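Long-range contacts in mandelate racemase/muconate lactonizing enzyme family protein (PDB 3T4W), which probably acts as a lyase of the enolase superfamily, in the mandelate racemase/muconate lactonizing enzyme group: residues L302-G307 against A327-H332; R148-L153 against I353-C358; P108-M113 against R283-A288; R133-L138 against N343-A348. All coordinates share one frame; numbering follows the deposited sequence.

Interaction 1 (L302-G307 against A327-H332); sequences LQPALG and AQIAPH
Leu-302 and Ile-329 sit opposite each other on two parallel strands, and the backbone on both sides of this pair is hydrogen-bonded. Leu-302 N donates to Gln-328 O at 2.9 Å, and Ala-330 N donates to Leu-302 O at 2.7 Å and almost straight (177°). Beyond the regular strands a third bond keeps the chains together, from His-332 N to Pro-304 O at 2.9 Å, although here the donor stands above the carbonyl plane. Two weaker CA-H...O contacts run between these bonds: Ile-329 CA lies 3.4 Å from Leu-302 O, and Gln-303 CA leans on Ala-330 O.

Apolar contacts gather around the Ile-329 side chain. Its CG1 arm carries CD1 to 3.9 Å from Leu-302 CB, while its CG2 branch, trans to the backbone N, meets Pro-304 CD at 3.8 Å, the isoleucine and proline crossing nearly at right angles. Leu-302 continues outward into helices 287-295 and 312-323. Farther along, Ala-305 CB approaches His-332 ND1 obliquely at 3.7 Å. The amide of Gln-303 finds its partner in Glu-256.

Helix 312-323 bridges the two strands in a beta-alpha-beta crossover. Since every touching residue is buried, the three backbone bonds pair NH and carbonyl groups away from solvent, and the branched side chains seal the strands against the helix layer.

Interaction 2 (R148-L153 against I353-C358); sequences RGYTYL and ILMCEC
Arg-148 and Met-355 begin a parallel pairing in which strands 148-152 and 356-358 approach to 4.6 Å with their directions 42° apart. Cys-356 N donates to Arg-148 O at 2.9 Å and Tyr-150 N to Cys-356 O at 3.0 Å; the next bond, from Cys-358 N to Tyr-150 O, is bent to 131°.

Tyr-150 dominates the side-chain contact. With its CG placed between the backbone N and the carbonyl carbon (chi1 77°), its ring swings over the partner strand, where Glu-357 CA forms a CH-pi contact 3.7 Å from the ring centroid. Met-355 SD adds an oblique Met-aromatic contact, 4.4 Å from the same centroid. The Tyr-150 hydroxyl and Glu-357 OE2 do not bond to each other but share Lys-187, while Glu-357 OE1 accepts from Leu-333 N. Arg-148 runs close to Met-355, and its NH2 is in a salt bridge with Asp-226; Tyr-417 of the second subunit adds a cation-pi contact.

The pairing joins the first and last strands of the barrel and so closes it. Strand 185-188 flanks strand 146-152, helix 337-349 packs on Cys-356 and Cys-358, and helix 168-180 packs on Thr-151.

Interaction 3 (P108-M113 against R283-A288); sequences PDLTVM and RLTTKA
Pro-108 and Thr-285 meet where the start of helix 110-130 leans on the loop leading into helix 287-295. The close-packed part centres on the Thr-285 side chain, which points into the other segment and is shared by three residues. Its CG2 methyl lies 3.7 Å from Pro-108 CB and 3.9 Å from Leu-110 CD1. Its OG1 branch, trans to the backbone N (chi1 -176°), rests 3.5 Å from Met-113 CG; this hydroxyl bonds to Arg-308 O. Thr-286 extends the surface: its CG2 methyl packs at 3.8 Å on Met-113 CG, while its OG1 faces Pro-108 CG at 3.3 Å.

Packing thins toward partly exposed Ala-288, whose CB comes no nearer than 4.2 Å to Pro-108 CG. At the other end Leu-110 CD1 just grazes Arg-283 O at 4.0 Å, and Arg-283 turns its charged end away to Glu-257.

The contact across the segments is van der Waals in kind; the side-chain oxygens of Asp-109 and Thr-286 serve the two helix starts. Asp-109 is the N-cap of helix 110-130, accepting through OD1 from Val-112 N and, weakly, from Thr-111 N, and its OD2 bonds to Thr-111 of the third subunit. Thr-286 caps helix 287-295 through OG1, which receives Ala-288 N. Two helix N-termini packed in this way join the N-terminal capping domain to a loop of the barrel domain, the domain pairing characteristic of the enolase superfamily.

Interaction 4 (R133-L138 against N343-A348); sequences RPVYAL and NIHLAA
His-345 reaches from helix 337-349 into the turn formed by Pro-134, Val-135 and Tyr-136, and its imidazole is held by all three. Its first torsion (chi1 -80°) sets CG beside the backbone N, opposite the carbonyl carbon, and aims the ring out of the helix with ND1 leading. Tyr-136 N donates to ND1 at 3.1 Å, bent to 144° and somewhat tilted from the ring plane. Pro-134 CB touches the rim of the imidazole, 3.8 Å from His-345 CE1 and in its plane. Val-135 comes from above: its CG2 lies over one face, offset toward the rim, while its CB is 3.4 Å from His-345 ND1.

Tyr-136 folds its ring back toward the helix, its CG tucked over its own backbone rather than trans to either the N or the carbonyl carbon. Tyr-136 CD2 comes obliquely to 3.3 Å from His-345 ND1, yet the two rings meet rim to rim, centroids 5.4 Å apart and planes at 23°, so neither lies over the other. One turn further along the helix, Ala-348 CB packs 4.0 Å from Tyr-136 CB. Beyond the contact, the Tyr-136 hydroxyl bonds to Pro-382 O and His-345 NE2 to Leu-387 O.

With ND1 accepting an amide proton and NE2 facing a carbonyl oxygen, the imidazole is probably neutral and protonated at NE2. Gripped at both nitrogens, the buried ring is fixed in rotation and links the turn, the helix and the 382-387 region.

From the N terminus, interaction 3 opens at 108-113, then interaction 4 at 133-138 and interaction 2 at 148-153, before any loop has closed. Interaction 3 closes at 283-288, so it crosses both others. Interaction 1 follows in series, opening at 302-307 and closing at 327-332, nested within the loops of interactions 4 and 2. Interaction 4 then closes at 343-348 and interaction 2 at 353-358, crossing each other. Interactions 1 and 2 belong to the barrel sheet, joined where Leu-354 N meets Ile-329 O; interactions 3 and 4 attach N-terminal elements to loops and helices around the barrel. Asn-343 ties interaction 4 to His-332 of interaction 1, and Ala-347 packs on Ile-353 and Cys-356 of interaction 2.

Interaction 1 (L302-G307 against A327-H332)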
loop_
_atom_site.group_PDB
_atom_site.type_symbol
_atom_site.label_atom_id
_atom_site.label_comp_id
_atom_site.label_asym_id
_atom_site.label_seq_id
_atom_site.Cartn_x
_atom_site.Cartn_y
_atom_site.Cartn_z
ATOM N N LEU A 302 -20.079 -0.940 -14.704
ATOM C CA LEU A 302 -20.176 0.478 -15.032
ATOM C C LEU A 302 -21.478 0.792 -15.744
ATOM O O LEU A 302 -21.937 0.023 -16.585
ATOM C CB LEU A 302 -18.988 0.940 -15.877
ATOM C CG LEU A 302 -17.587 0.719 -15.294
ATOM C CD1 LEU A 302 -16.531 1.383 -16.180
ATOM C CD2 LEU A 302 -17.491 1.228 -13.863
ATOM N N GLN A 303 -22.071 1.931 -15.402
ATOM C CA GLN A 303 -23.361 2.311 -15.946
ATOM C C GLN A 303 -23.351 3.739 -16.464
ATOM O O GLN A 303 -23.987 4.615 -15.876
ATOM C CB GLN A 303 -24.433 2.185 -14.867
ATOM C CG GLN A 303 -24.539 0.812 -14.257
ATOM C CD GLN A 303 -25.473 0.790 -13.059
ATOM O OE1 GLN A 303 -25.398 1.656 -12.183
ATOM N NE2 GLN A 303 -26.352 -0.209 -13.010
ATOM N N PRO A 304 -22.652 3.978 -17.582
ATOM C CA PRO A 304 -22.604 5.336 -18.134
ATOM C C PRO A 304 -23.945 5.729 -18.741
ATOM O O PRO A 304 -24.619 4.892 -19.347
ATOM C CB PRO A 304 -21.565 5.230 -19.263
ATOM C CG PRO A 304 -21.149 3.770 -19.339
ATOM C CD PRO A 304 -22.130 2.981 -18.528
ATOM N N ALA A 305 -24.331 6.988 -18.569
ATOM C CA ALA A 305 -25.420 7.568 -19.345
ATOM C C ALA A 305 -24.808 8.264 -20.562
ATOM O O ALA A 305 -24.159 9.306 -20.425
ATOM C CB ALA A 305 -26.216 8.545 -18.505
ATOM N N LEU A 306 -24.997 7.683 -21.748
ATOM C CA LEU A 306 -24.342 8.195 -22.955
ATOM C C LEU A 306 -24.624 9.675 -23.207
ATOM O O LEU A 306 -23.761 10.407 -23.694
ATOM C CB LEU A 306 -24.682 7.345 -24.186
ATOM C CG LEU A 306 -23.679 6.213 -24.457
ATOM C CD1 LEU A 306 -23.516 5.299 -23.234
ATOM C CD2 LEU A 306 -24.072 5.410 -25.676
ATOM N N GLY A 307 -25.826 10.119 -22.864
ATOM C CA GLY A 307 -26.157 11.521 -23.007
ATOM C C GLY A 307 -25.430 12.395 -22.000
ATOM O O GLY A 307 -25.621 13.613 -21.972
ATOM N N ALA A 327 -14.311 -6.216 -16.203
ATOM C CA ALA A 327 -15.547 -5.578 -15.764
ATOM C C ALA A 327 -16.453 -5.308 -16.954
ATOM O O ALA A 327 -16.010 -5.342 -18.097
ATOM C CB ALA A 327 -15.243 -4.285 -15.021
ATOM N N GLN A 328 -17.721 -5.015 -16.678
ATOM C CA GLN A 328 -18.725 -4.933 -17.729
ATOM C C GLN A 328 -19.510 -3.626 -17.751
ATOM O O GLN A 328 -19.525 -2.881 -16.779
ATOM C CB GLN A 328 -19.682 -6.112 -17.605
ATOM C CG GLN A 328 -19.024 -7.428 -17.909
ATOM C CD GLN A 328 -20.030 -8.505 -18.219
ATOM O OE1 GLN A 328 -20.839 -8.875 -17.365
ATOM N NE2 GLN A 328 -19.987 -9.024 -19.446
ATOM N N ILE A 329 -20.163 -3.359 -18.876
ATOM C CA ILE A 329 -20.911 -2.128 -19.068
ATOM C C ILE A 329 -22.403 -2.421 -19.121
ATOM O O ILE A 329 -22.835 -3.310 -19.853
ATOM C CB ILE A 329 -20.522 -1.439 -20.394
ATOM C CG1 ILE A 329 -19.001 -1.322 -20.523
ATOM C CG2 ILE A 329 -21.185 -0.076 -20.504
ATOM C CD1 ILE A 329 -18.363 -0.557 -19.379
ATOM N N ALA A 330 -23.183 -1.671 -18.346
ATOM C CA ALA A 330 -24.637 -1.741 -18.399
ATOM C C ALA A 330 -25.164 -0.330 -18.569
ATOM O O ALA A 330 -25.398 0.367 -17.580
ATOM C CB ALA A 330 -25.192 -2.367 -17.125
ATOM N N PRO A 331 -25.333 0.106 -19.829
ATOM C CA PRO A 331 -25.761 1.468 -20.178
ATOM C C PRO A 331 -26.991 1.933 -19.402
ATOM O O PRO A 331 -27.990 1.221 -19.335
ATOM C CB PRO A 331 -26.079 1.363 -21.670
ATOM C CG PRO A 331 -25.175 0.286 -22.154
ATOM C CD PRO A 331 -25.064 -0.709 -21.028
ATOM N N HIS A 332 -26.907 3.123 -18.819
ATOM C CA HIS A 332 -28.015 3.688 -18.066
ATOM C C HIS A 332 -29.102 4.198 -19.000
ATOM O O HIS A 332 -28.827 4.662 -20.108
ATOM C CB HIS A 332 -27.511 4.835 -17.194
ATOM C CG HIS A 332 -28.588 5.554 -16.448
ATOM N ND1 HIS A 332 -28.982 6.837 -16.762
ATOM C CD2 HIS A 332 -29.345 5.177 -15.390
ATOM C CE1 HIS A 332 -29.936 7.220 -15.933
ATOM N NE2 HIS A 332 -30.181 6.229 -15.094
#

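Interaction 2 (R148-L153 against I353-C358)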
loop_
_atom_site.group_PDB
_atom_site.type_symbol
_atom_site.label_atom_id
_atom_site.label_comp_id
_atom_site.label_asym_id
_atom_site.label_seq_id
_atom_site.Cartn_x
_atom_site.Cartn_y
_atom_site.Cartn_z
ATOM N N ARG A 148 -28.942 -8.323 -24.096
ATOM C CA ARG A 148 -29.759 -8.597 -22.931
ATOM C C ARG A 148 -30.335 -7.289 -22.408
ATOM O O ARG A 148 -29.629 -6.284 -22.299
ATOM C CB ARG A 148 -28.900 -9.264 -21.857
ATOM C CG ARG A 148 -29.666 -10.036 -20.811
ATOM C CD ARG A 148 -28.698 -10.648 -19.806
ATOM N NE ARG A 148 -29.378 -11.033 -18.576
ATOM C CZ ARG A 148 -28.768 -11.428 -17.463
ATOM N NH1 ARG A 148 -27.444 -11.489 -17.407
ATOM N NH2 ARG A 148 -29.490 -11.750 -16.399
ATOM N N GLY A 149 -31.625 -7.298 -22.100
ATOM C CA GLY A 149 -32.272 -6.116 -21.579
ATOM C C GLY A 149 -32.749 -6.307 -20.156
ATOM O O GLY A 149 -32.871 -7.431 -19.670
ATOM N N TYR A 150 -33.006 -5.200 -19.476
ATOM C CA TYR A 150 -33.695 -5.265 -18.201
ATOM C C TYR A 150 -34.615 -4.074 -18.034
ATOM O O TYR A 150 -34.445 -3.050 -18.697
ATOM C CB TYR A 150 -32.709 -5.363 -17.035
ATOM C CG TYR A 150 -32.008 -4.080 -16.643
ATOM C CD1 TYR A 150 -30.828 -3.692 -17.263
ATOM C CD2 TYR A 150 -32.500 -3.281 -15.621
ATOM C CE1 TYR A 150 -30.167 -2.530 -16.893
ATOM C CE2 TYR A 150 -31.847 -2.124 -15.240
ATOM C CZ TYR A 150 -30.681 -1.752 -15.879
ATOM O OH TYR A 150 -30.032 -0.597 -15.504
ATOM N N THR A 151 -35.596 -4.224 -17.155
ATOM C CA THR A 151 -36.512 -3.137 -16.843
ATOM C C THR A 151 -36.652 -2.940 -15.337
ATOM O O THR A 151 -36.257 -3.788 -14.536
ATOM C CB THR A 151 -37.910 -3.387 -17.448
ATOM O OG1 THR A 151 -38.768 -2.280 -17.160
ATOM C CG2 THR A 151 -38.524 -4.648 -16.873
ATOM N N TYR A 152 -37.219 -1.805 -14.965
ATOM C CA TYR A 152 -37.530 -1.516 -13.583
ATOM C C TYR A 152 -38.882 -2.157 -13.309
ATOM O O TYR A 152 -39.627 -2.449 -14.245
ATOM C CB TYR A 152 -37.613 -0.003 -13.407
ATOM C CG TYR A 152 -37.278 0.512 -12.027
ATOM C CD1 TYR A 152 -36.025 1.051 -11.752
ATOM C CD2 TYR A 152 -38.223 0.489 -11.005
ATOM C CE1 TYR A 152 -35.719 1.540 -10.496
ATOM C CE2 TYR A 152 -37.927 0.977 -9.744
ATOM C CZ TYR A 152 -36.673 1.499 -9.498
ATOM O OH TYR A 152 -36.373 1.983 -8.248
ATOM N N LEU A 153 -39.201 -2.390 -12.039
ATOM C CA LEU A 153 -40.518 -2.911 -11.674
ATOM C C LEU A 153 -41.550 -1.784 -11.603
ATOM O O LEU A 153 -41.589 -1.013 -10.645
ATOM C CB LEU A 153 -40.461 -3.693 -10.356
ATOM C CG LEU A 153 -39.668 -5.011 -10.407
ATOM C CD1 LEU A 153 -39.768 -5.749 -9.080
ATOM C CD2 LEU A 153 -40.115 -5.916 -11.568
ATOM N N ILE A 353 -20.292 -6.413 -22.570
ATOM C CA ILE A 353 -21.603 -5.868 -22.252
ATOM C C ILE A 353 -22.319 -6.781 -21.266
ATOM O O ILE A 353 -22.298 -8.007 -21.414
ATOM C CB ILE A 353 -22.474 -5.754 -23.512
ATOM C CG1 ILE A 353 -23.888 -5.293 -23.148
ATOM C CG2 ILE A 353 -22.514 -7.083 -24.243
ATOM C CD1 ILE A 353 -24.003 -3.804 -22.906
ATOM N N LEU A 354 -22.950 -6.187 -20.260
ATOM C CA LEU A 354 -23.768 -6.955 -19.327
ATOM C C LEU A 354 -25.233 -6.956 -19.762
ATOM O O LEU A 354 -25.797 -8.000 -20.088
ATOM C CB LEU A 354 -23.641 -6.398 -17.909
ATOM C CG LEU A 354 -24.574 -7.015 -16.861
ATOM C CD1 LEU A 354 -24.573 -8.521 -16.967
ATOM C CD2 LEU A 354 -24.181 -6.575 -15.456
ATOM N N MET A 355 -25.844 -5.779 -19.757
ATOM C CA MET A 355 -27.237 -5.638 -20.158
ATOM C C MET A 355 -27.583 -4.168 -20.334
ATOM O O MET A 355 -26.877 -3.292 -19.837
ATOM C CB MET A 355 -28.169 -6.285 -19.129
ATOM C CG MET A 355 -27.896 -5.864 -17.689
ATOM S SD MET A 355 -29.007 -6.655 -16.502
ATOM C CE MET A 355 -28.816 -8.370 -16.970
ATOM N N CYS A 356 -28.672 -3.907 -21.041
ATOM C CA CYS A 356 -29.122 -2.548 -21.292
ATOM C C CYS A 356 -30.406 -2.241 -20.532
ATOM O O CYS A 356 -31.378 -3.005 -20.601
ATOM C CB CYS A 356 -29.352 -2.344 -22.789
ATOM S SG CYS A 356 -27.886 -1.842 -23.698
ATOM N N GLU A 357 -30.407 -1.126 -19.809
ATOM C CA GLU A 357 -31.620 -0.648 -19.154
ATOM C C GLU A 357 -32.683 -0.359 -20.210
ATOM O O GLU A 357 -32.393 0.223 -21.256
ATOM C CB GLU A 357 -31.335 0.602 -18.307
ATOM C CG GLU A 357 -32.489 1.001 -17.389
ATOM C CD GLU A 357 -32.027 1.738 -16.134
ATOM O OE1 GLU A 357 -31.019 2.472 -16.198
ATOM O OE2 GLU A 357 -32.670 1.582 -15.076
ATOM N N CYS A 358 -33.912 -0.781 -19.940
ATOM C CA CYS A 358 -35.002 -0.571 -20.883
ATOM C C CYS A 358 -36.224 0.040 -20.208
ATOM O O CYS A 358 -36.498 -0.210 -19.032
ATOM C CB CYS A 358 -35.389 -1.879 -21.567
ATOM S SG CYS A 358 -34.151 -2.525 -22.696
#

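Interaction 3 (P108-M113 against R283-A288)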
loop_
_atom_site.group_PDB
_atom_site.type_symbol
_atom_site.label_atom_id
_atom_site.label_comp_id
_atom_site.label_asym_id
_atom_site.label_seq_id
_atom_site.Cartn_x
_atom_site.Cartn_y
_atom_site.Cartn_z
ATOM N N PRO A 108 -13.665 17.308 -16.057
ATOM C CA PRO A 108 -15.083 17.007 -16.288
ATOM C C PRO A 108 -16.030 18.106 -15.819
ATOM O O PRO A 108 -16.090 18.416 -14.629
ATOM C CB PRO A 108 -15.305 15.731 -15.473
ATOM C CG PRO A 108 -13.957 15.083 -15.439
ATOM C CD PRO A 108 -12.977 16.223 -15.339
ATOM N N ASP A 109 -16.757 18.688 -16.768
ATOM C CA ASP A 109 -17.804 19.660 -16.475
ATOM C C ASP A 109 -19.156 19.013 -16.767
ATOM O O ASP A 109 -19.568 18.888 -17.923
ATOM C CB ASP A 109 -17.612 20.929 -17.309
ATOM C CG ASP A 109 -18.645 22.005 -16.998
ATOM O OD1 ASP A 109 -19.820 21.659 -16.752
ATOM O OD2 ASP A 109 -18.285 23.203 -17.012
ATOM N N LEU A 110 -19.837 18.601 -15.706
ATOM C CA LEU A 110 -21.061 17.821 -15.818
ATOM C C LEU A 110 -22.130 18.440 -16.730
ATOM O O LEU A 110 -22.876 17.714 -17.383
ATOM C CB LEU A 110 -21.647 17.572 -14.428
ATOM C CG LEU A 110 -22.800 16.571 -14.365
ATOM C CD1 LEU A 110 -22.319 15.167 -14.686
ATOM C CD2 LEU A 110 -23.485 16.625 -12.995
ATOM N N THR A 111 -22.221 19.769 -16.760
ATOM C CA THR A 111 -23.248 20.439 -17.568
ATOM C C THR A 111 -22.846 20.603 -19.043
ATOM O O THR A 111 -23.630 20.291 -19.939
ATOM C CB THR A 111 -23.688 21.805 -16.965
ATOM O OG1 THR A 111 -24.717 21.591 -15.995
ATOM C CG2 THR A 111 -24.239 22.721 -18.048
ATOM N N VAL A 112 -21.631 21.084 -19.294
ATOM C CA VAL A 112 -21.157 21.231 -20.664
ATOM C C VAL A 112 -21.110 19.861 -21.332
ATOM O O VAL A 112 -21.608 19.669 -22.444
ATOM C CB VAL A 112 -19.770 21.901 -20.729
ATOM C CG1 VAL A 112 -19.200 21.801 -22.127
ATOM C CG2 VAL A 112 -19.859 23.352 -20.311
ATOM N N MET A 113 -20.536 18.898 -20.631
ATOM C CA MET A 113 -20.397 17.562 -21.177
ATOM C C MET A 113 -21.748 16.904 -21.436
ATOM O O MET A 113 -21.879 16.066 -22.330
ATOM C CB MET A 113 -19.526 16.704 -20.262
ATOM C CG MET A 113 -18.641 15.752 -21.023
ATOM S SD MET A 113 -17.209 16.481 -21.872
ATOM C CE MET A 113 -17.647 18.190 -22.183
ATOM N N ARG A 283 -24.263 9.048 -12.764
ATOM C CA ARG A 283 -23.988 10.426 -12.369
ATOM C C ARG A 283 -22.554 10.854 -12.666
ATOM O O ARG A 283 -22.150 11.968 -12.339
ATOM C CB ARG A 283 -24.355 10.651 -10.902
ATOM C CG ARG A 283 -25.866 10.580 -10.658
ATOM C CD ARG A 283 -26.252 10.995 -9.242
ATOM N NE ARG A 283 -26.340 9.863 -8.323
ATOM C CZ ARG A 283 -26.684 9.974 -7.042
ATOM N NH1 ARG A 283 -26.964 11.166 -6.534
ATOM N NH2 ARG A 283 -26.752 8.898 -6.267
ATOM N N LEU A 284 -21.804 9.971 -13.318
ATOM C CA LEU A 284 -20.414 10.239 -13.657
ATOM C C LEU A 284 -20.264 10.732 -15.091
ATOM O O LEU A 284 -21.117 10.472 -15.943
ATOM C CB LEU A 284 -19.568 8.977 -13.454
ATOM C CG LEU A 284 -19.550 8.432 -12.032
ATOM C CD1 LEU A 284 -18.414 7.422 -11.872
ATOM C CD2 LEU A 284 -19.429 9.582 -11.015
ATOM N N THR A 285 -19.167 11.428 -15.365
ATOM C CA THR A 285 -18.951 11.962 -16.702
ATOM C C THR A 285 -17.486 11.909 -17.124
ATOM O O THR A 285 -16.590 12.208 -16.332
ATOM C CB THR A 285 -19.473 13.416 -16.824
ATOM O OG1 THR A 285 -19.335 13.863 -18.180
ATOM C CG2 THR A 285 -18.700 14.357 -15.887
ATOM N N THR A 286 -17.262 11.535 -18.382
ATOM C CA THR A 286 -15.920 11.360 -18.955
ATOM C C THR A 286 -15.129 10.193 -18.357
ATOM O O THR A 286 -15.353 9.773 -17.217
ATOM C CB THR A 286 -15.052 12.655 -18.912
ATOM O OG1 THR A 286 -14.326 12.730 -17.677
ATOM C CG2 THR A 286 -15.910 13.914 -19.120
ATOM N N LYS A 287 -14.190 9.685 -19.146
ATOM C CA LYS A 287 -13.347 8.570 -18.744
ATOM C C LYS A 287 -12.448 8.952 -17.566
ATOM O O LYS A 287 -11.931 8.084 -16.867
ATOM C CB LYS A 287 -12.502 8.108 -19.932
ATOM C CG LYS A 287 -11.335 9.027 -20.234
ATOM C CD LYS A 287 -11.005 9.090 -21.710
ATOM C CE LYS A 287 -10.137 10.319 -21.992
ATOM N NZ LYS A 287 -10.710 11.207 -23.048
ATOM N N ALA A 288 -12.257 10.252 -17.350
ATOM C CA ALA A 288 -11.401 10.721 -16.262
ATOM C C ALA A 288 -12.035 10.464 -14.894
ATOM O O ALA A 288 -11.353 10.488 -13.867
ATOM C CB ALA A 288 -11.089 12.199 -16.426
#

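Interaction 4 (R133-L138 against N343-A348)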
loop_
_atom_site.group_PDB
_atom_site.type_symbol
_atom_site.label_atom_id
_atom_site.label_comp_id
_atom_site.label_asym_id
_atom_site.label_seq_id
_atom_site.Cartn_x
_atom_site.Cartn_y
_atom_site.Cartn_z
ATOM N N ARG A 133 -24.473 2.812 -42.984
ATOM C CA ARG A 133 -24.249 1.674 -42.090
ATOM C C ARG A 133 -24.828 1.969 -40.710
ATOM O O ARG A 133 -25.036 3.123 -40.362
ATOM C CB ARG A 133 -22.752 1.358 -41.956
ATOM C CG ARG A 133 -22.014 1.114 -43.279
ATOM C CD ARG A 133 -22.424 -0.197 -43.947
ATOM N NE ARG A 133 -22.201 -1.342 -43.077
ATOM C CZ ARG A 133 -23.148 -2.205 -42.718
ATOM N NH1 ARG A 133 -24.382 -2.060 -43.178
ATOM N NH2 ARG A 133 -22.859 -3.224 -41.909
ATOM N N PRO A 134 -25.104 0.920 -39.922
ATOM C CA PRO A 134 -25.520 1.140 -38.537
ATOM C C PRO A 134 -24.320 1.630 -37.738
ATOM O O PRO A 134 -23.185 1.323 -38.110
ATOM C CB PRO A 134 -25.928 -0.260 -38.063
ATOM C CG PRO A 134 -26.128 -1.059 -39.317
ATOM C CD PRO A 134 -25.139 -0.505 -40.288
ATOM N N VAL A 135 -24.562 2.376 -36.662
ATOM C CA VAL A 135 -23.479 2.942 -35.863
ATOM C C VAL A 135 -22.490 1.892 -35.350
ATOM O O VAL A 135 -21.275 2.095 -35.405
ATOM C CB VAL A 135 -24.022 3.786 -34.688
ATOM C CG1 VAL A 135 -22.908 4.155 -33.716
ATOM C CG2 VAL A 135 -24.690 5.029 -35.222
ATOM N N TYR A 136 -22.997 0.768 -34.859
ATOM C CA TYR A 136 -22.112 -0.239 -34.288
ATOM C C TYR A 136 -21.110 -0.740 -35.317
ATOM O O TYR A 136 -20.002 -1.126 -34.965
ATOM C CB TYR A 136 -22.888 -1.399 -33.660
ATOM C CG TYR A 136 -23.764 -2.181 -34.611
ATOM C CD1 TYR A 136 -23.220 -3.101 -35.499
ATOM C CD2 TYR A 136 -25.140 -2.018 -34.600
ATOM C CE1 TYR A 136 -24.023 -3.814 -36.362
ATOM C CE2 TYR A 136 -25.948 -2.733 -35.455
ATOM C CZ TYR A 136 -25.386 -3.623 -36.333
ATOM O OH TYR A 136 -26.201 -4.329 -37.175
ATOM N N ALA A 137 -21.488 -0.697 -36.589
ATOM C CA ALA A 137 -20.603 -1.152 -37.652
ATOM C C ALA A 137 -19.401 -0.224 -37.822
ATOM O O ALA A 137 -18.384 -0.604 -38.405
ATOM C CB ALA A 137 -21.370 -1.282 -38.964
ATOM N N LEU A 138 -19.522 0.993 -37.310
ATOM C CA LEU A 138 -18.468 1.988 -37.469
ATOM C C LEU A 138 -17.558 1.997 -36.253
ATOM O O LEU A 138 -16.481 2.586 -36.277
ATOM C CB LEU A 138 -19.078 3.377 -37.699
ATOM C CG LEU A 138 -20.056 3.463 -38.884
ATOM C CD1 LEU A 138 -20.751 4.820 -38.952
ATOM C CD2 LEU A 138 -19.349 3.163 -40.200
ATOM N N ASN A 343 -27.283 3.720 -26.630
ATOM C CA ASN A 343 -26.932 2.667 -25.678
ATOM C C ASN A 343 -26.758 1.327 -26.374
ATOM O O ASN A 343 -25.824 0.569 -26.093
ATOM C CB ASN A 343 -28.012 2.523 -24.608
ATOM C CG ASN A 343 -28.000 3.656 -23.610
ATOM O OD1 ASN A 343 -27.049 4.438 -23.550
ATOM N ND2 ASN A 343 -29.061 3.752 -22.816
ATOM N N ILE A 344 -27.670 1.056 -27.297
ATOM C CA ILE A 344 -27.733 -0.227 -27.966
ATOM C C ILE A 344 -26.658 -0.387 -29.041
ATOM O O ILE A 344 -26.138 -1.486 -29.252
ATOM C CB ILE A 344 -29.159 -0.475 -28.494
ATOM C CG1 ILE A 344 -30.064 -0.776 -27.297
ATOM C CG2 ILE A 344 -29.194 -1.613 -29.504
ATOM C CD1 ILE A 344 -31.343 -1.390 -27.651
ATOM N N HIS A 345 -26.299 0.709 -29.696
ATOM C CA HIS A 345 -25.194 0.675 -30.650
ATOM C C HIS A 345 -23.846 0.542 -29.939
ATOM O O HIS A 345 -22.902 -0.028 -30.484
ATOM C CB HIS A 345 -25.224 1.891 -31.580
ATOM C CG HIS A 345 -26.205 1.754 -32.703
ATOM N ND1 HIS A 345 -25.899 1.111 -33.883
ATOM C CD2 HIS A 345 -27.498 2.148 -32.811
ATOM C CE1 HIS A 345 -26.956 1.124 -34.677
ATOM N NE2 HIS A 345 -27.940 1.750 -34.051
ATOM N N LEU A 346 -23.757 1.068 -28.721
ATOM C CA LEU A 346 -22.601 0.789 -27.882
ATOM C C LEU A 346 -22.616 -0.695 -27.511
ATOM O O LEU A 346 -21.655 -1.419 -27.759
ATOM C CB LEU A 346 -22.617 1.656 -26.619
ATOM C CG LEU A 346 -21.466 1.457 -25.625
ATOM C CD1 LEU A 346 -20.117 1.775 -26.265
ATOM C CD2 LEU A 346 -21.671 2.304 -24.370
ATOM N N ALA A 347 -23.729 -1.136 -26.935
ATOM C CA ALA A 347 -23.885 -2.518 -26.501
ATOM C C ALA A 347 -23.483 -3.528 -27.578
ATOM O O ALA A 347 -22.717 -4.451 -27.312
ATOM C CB ALA A 347 -25.312 -2.773 -26.037
ATOM N N ALA A 348 -24.005 -3.356 -28.788
ATOM C CA ALA A 348 -23.770 -4.323 -29.853
ATOM C C ALA A 348 -22.300 -4.402 -30.235
ATOM O O ALA A 348 -21.861 -5.390 -30.826
ATOM C CB ALA A 348 -24.613 -3.985 -31.078
#